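PDB 3SCY: hypothetical bacterial 6-phosphogluconolactonase from Bacteroides fragilis, which is of unverified function but, as a seven-bladed beta-propeller of the lactonase family, probably hydrolyses 6-phosphogluconolactone or a related lactone. Local coordinates for residues T123-P126 against A132-P135; P186-N189 against K195-T198. All blocks are in the same frame, centred on the assembly; numbering follows the deposited sequence.

Contact 1: residues T123-P126 against A132-P135; sequences TVFP and ALLP
One backbone hydrogen bond joins P126 to L134: the amide N of L134 donates to O of P126 over 2.9 Å, with an N-H...O angle of 169°. It is the sole hydrogen bond between 123-126 and 132-135, and it falls where the two backbones come nearest, with CA of P126 5.3 Å from CA of L134.

Apolar contacts flank this bond. The P126 ring and the L134 side chain cross at about a right angle, and CD of P126 lies 3.9 Å from CB of L134. F125, meanwhile, approaches L133 through its CB, which is 3.8 Å from the CD2 branch of that leucine. In F125, CG stands beside the backbone N and anti to the carbonyl carbon (chi1 -55°), a setting that turns the CD2 edge of the ring to the L134-P135 peptide.

Carbonyl oxygens make a third group. O of L134 sits at the edge of the F125 ring, near its plane and 3.5 Å from CD2 of F125, while CD of P126 is 3.5 Å from O of P135. Both are carbon-oxygen van der Waals contacts. O of L133 is turned to different partners, accepting from the side-chain amides of N93 and Q95.

F125 and L133 both touch V77 of strand 76-83 in the preceding blade, so their side chains lie in the layer between two blades. The whole is a beta-hairpin connection with a long loop, joining the third strand, 121-126, to the outermost strand, 138-141, of one four-stranded antiparallel propeller blade.

Contact 2: residues P186-N189 against K195-T198; sequences PNAN and KFLT
The F196 ring is approached obliquely by A188, whose methyl meets the base of the side chain: CB of A188 is 4.1 Å from CB of F196. Over one face of the ring lies CD2 of L197, the next residue in the chain, 3.7 Å above the plane and offset toward the rim. CG of F196 is anti to the backbone N (chi1 -176°), and the ring extends from there to V124, N111 and V113.

The closest approach across the contact is from CB of A188 to the backbone, 3.7 Å from CA of F196. The same methyl is 3.8 Å from O of K195, a carbonyl that accepts a hydrogen bond from the side-chain amide of N185. No hydrogen bond links 186-189 to 195-198, and the 121 Å² buried between them comes mainly from A188 and F196.

A188 belongs to the loop that follows strand 178-184, and F196 immediately precedes strand 197-206. Backbone bonding of F196 with N185 and of T198 with N183 ties the second segment to the neighbouring hairpin arm. From the adjacent blade, N111 donates through ND2 to O of A188, while strands 111-116 and 121-126 pack against F196.

In the fold
Contacts 1 and 2 occupy the same kind of place in successive propeller blades: each lies at the connection between a blade's third and fourth strands. Their centres are 12 Å apart, and they follow in series along the chain, 123-135 closing before 186-198 opens. They touch directly, with CG1 of V124 3.8 Å from CD2 of F196 and CG2 of V124 3.8 Å from CD1 of L197, so V124 of one blade packs on F196 and L197 of the next. Their centres lie about 19 and 22 Å from the chain centre, on the same side of it. The side chain of K195 is about 11 Å from a bound magnesium ion, too far for coordination.

Contact 1: residues T123-P126 against A132-P135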
# COMPACT_ATOMS: atom_id res chain seq x y z
N THR A 123 5.20 -3.95 13.83
CA THR A 123 5.32 -5.30 14.39
C THR A 123 5.97 -6.22 13.35
O THR A 123 5.60 -6.20 12.18
CB THR A 123 3.94 -5.84 14.83
OG1 THR A 123 3.37 -4.92 15.76
CG2 THR A 123 4.04 -7.21 15.53
N VAL A 124 6.90 -7.07 13.81
CA VAL A 124 7.58 -8.05 12.97
C VAL A 124 7.08 -9.44 13.34
O VAL A 124 7.05 -9.76 14.54
CB VAL A 124 9.13 -7.96 13.17
CG1 VAL A 124 9.88 -9.00 12.34
CG2 VAL A 124 9.64 -6.56 12.86
N PHE A 125 6.73 -10.25 12.32
CA PHE A 125 6.35 -11.65 12.52
C PHE A 125 7.22 -12.54 11.66
O PHE A 125 7.19 -12.37 10.44
CB PHE A 125 4.88 -11.92 12.14
CG PHE A 125 3.81 -11.08 12.79
CD1 PHE A 125 3.47 -9.84 12.27
CD2 PHE A 125 3.11 -11.56 13.89
CE1 PHE A 125 2.46 -9.08 12.84
CE2 PHE A 125 2.13 -10.78 14.49
CZ PHE A 125 1.79 -9.54 13.96
N PRO A 126 7.91 -13.55 12.22
CA PRO A 126 8.60 -14.51 11.36
C PRO A 126 7.55 -15.36 10.62
O PRO A 126 6.48 -15.64 11.17
CB PRO A 126 9.40 -15.40 12.34
CG PRO A 126 9.36 -14.65 13.68
CD PRO A 126 8.05 -13.89 13.66
N ALA A 132 2.61 -20.12 7.49
CA ALA A 132 1.82 -19.56 8.57
C ALA A 132 2.69 -18.58 9.39
O ALA A 132 3.91 -18.58 9.26
CB ALA A 132 1.27 -20.69 9.45
N LEU A 133 2.06 -17.76 10.22
CA LEU A 133 2.80 -16.78 10.99
C LEU A 133 3.23 -17.29 12.34
O LEU A 133 2.46 -17.94 13.04
CB LEU A 133 1.95 -15.52 11.24
CG LEU A 133 1.53 -14.71 10.05
CD1 LEU A 133 0.25 -13.96 10.36
CD2 LEU A 133 2.59 -13.75 9.66
N LEU A 134 4.44 -16.94 12.73
CA LEU A 134 4.86 -17.17 14.10
C LEU A 134 4.38 -15.97 14.92
O LEU A 134 4.14 -14.89 14.38
CB LEU A 134 6.38 -17.34 14.23
CG LEU A 134 6.92 -18.76 14.15
CD1 LEU A 134 6.88 -19.27 12.73
CD2 LEU A 134 8.34 -18.82 14.70
N PRO A 135 4.27 -16.10 16.24
CA PRO A 135 3.92 -14.93 17.07
C PRO A 135 4.92 -13.79 16.86
O PRO A 135 6.06 -14.05 16.49
CB PRO A 135 4.02 -15.47 18.50
CG PRO A 135 3.79 -16.94 18.35
CD PRO A 135 4.48 -17.30 17.07

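Contact 2: residues P186-N189 against K195-T198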
# COMPACT_ATOMS: atom_id res chain seq x y z
N PRO A 186 19.05 -9.77 6.53
CA PRO A 186 18.39 -10.65 5.54
C PRO A 186 18.40 -12.12 5.93
O PRO A 186 17.68 -12.93 5.34
CB PRO A 186 19.24 -10.42 4.27
CG PRO A 186 20.60 -10.12 4.81
CD PRO A 186 20.33 -9.25 6.02
N ASN A 187 19.19 -12.48 6.96
CA ASN A 187 19.24 -13.87 7.38
C ASN A 187 18.17 -14.17 8.43
O ASN A 187 17.90 -15.34 8.68
CB ASN A 187 20.62 -14.19 7.94
CG ASN A 187 21.70 -14.27 6.87
OD1 ASN A 187 21.42 -14.47 5.68
ND2 ASN A 187 22.95 -14.17 7.28
N ALA A 188 17.61 -13.13 9.10
CA ALA A 188 16.67 -13.38 10.21
C ALA A 188 15.46 -14.20 9.77
O ALA A 188 14.78 -13.83 8.81
CB ALA A 188 16.20 -12.07 10.80
N ASN A 189 15.20 -15.29 10.46
CA ASN A 189 14.04 -16.10 10.11
C ASN A 189 13.47 -16.78 11.36
O ASN A 189 13.93 -16.54 12.48
CB ASN A 189 14.38 -17.12 9.00
CG ASN A 189 15.43 -18.13 9.40
OD1 ASN A 189 15.56 -18.47 10.57
ND2 ASN A 189 16.21 -18.59 8.43
N LYS A 195 17.37 -11.09 15.20
CA LYS A 195 16.55 -9.88 15.09
C LYS A 195 16.52 -9.40 13.63
O LYS A 195 17.58 -9.31 12.99
CB LYS A 195 17.13 -8.80 16.02
CG LYS A 195 16.24 -7.58 16.20
CD LYS A 195 16.84 -6.72 17.33
CE LYS A 195 15.85 -5.74 17.89
NZ LYS A 195 16.51 -4.76 18.80
N PHE A 196 15.33 -9.05 13.13
CA PHE A 196 15.19 -8.62 11.76
C PHE A 196 15.63 -7.16 11.56
O PHE A 196 16.36 -6.85 10.60
CB PHE A 196 13.71 -8.80 11.32
CG PHE A 196 13.38 -8.50 9.88
CD1 PHE A 196 14.23 -8.91 8.85
CD2 PHE A 196 12.20 -7.84 9.54
CE1 PHE A 196 13.91 -8.64 7.52
CE2 PHE A 196 11.87 -7.61 8.21
CZ PHE A 196 12.74 -7.99 7.21
N LEU A 197 15.11 -6.25 12.40
CA LEU A 197 15.35 -4.82 12.22
C LEU A 197 16.16 -4.19 13.32
O LEU A 197 15.94 -4.48 14.49
CB LEU A 197 14.01 -4.07 12.16
CG LEU A 197 13.01 -4.53 11.09
CD1 LEU A 197 11.69 -3.77 11.21
CD2 LEU A 197 13.61 -4.44 9.70
N THR A 198 17.07 -3.29 12.94
CA THR A 198 17.86 -2.48 13.87
C THR A 198 17.77 -1.04 13.38
O THR A 198 17.73 -0.82 12.18
CB THR A 198 19.30 -2.98 13.95
OG1 THR A 198 19.84 -3.06 12.63
CG2 THR A 198 19.41 -4.33 14.63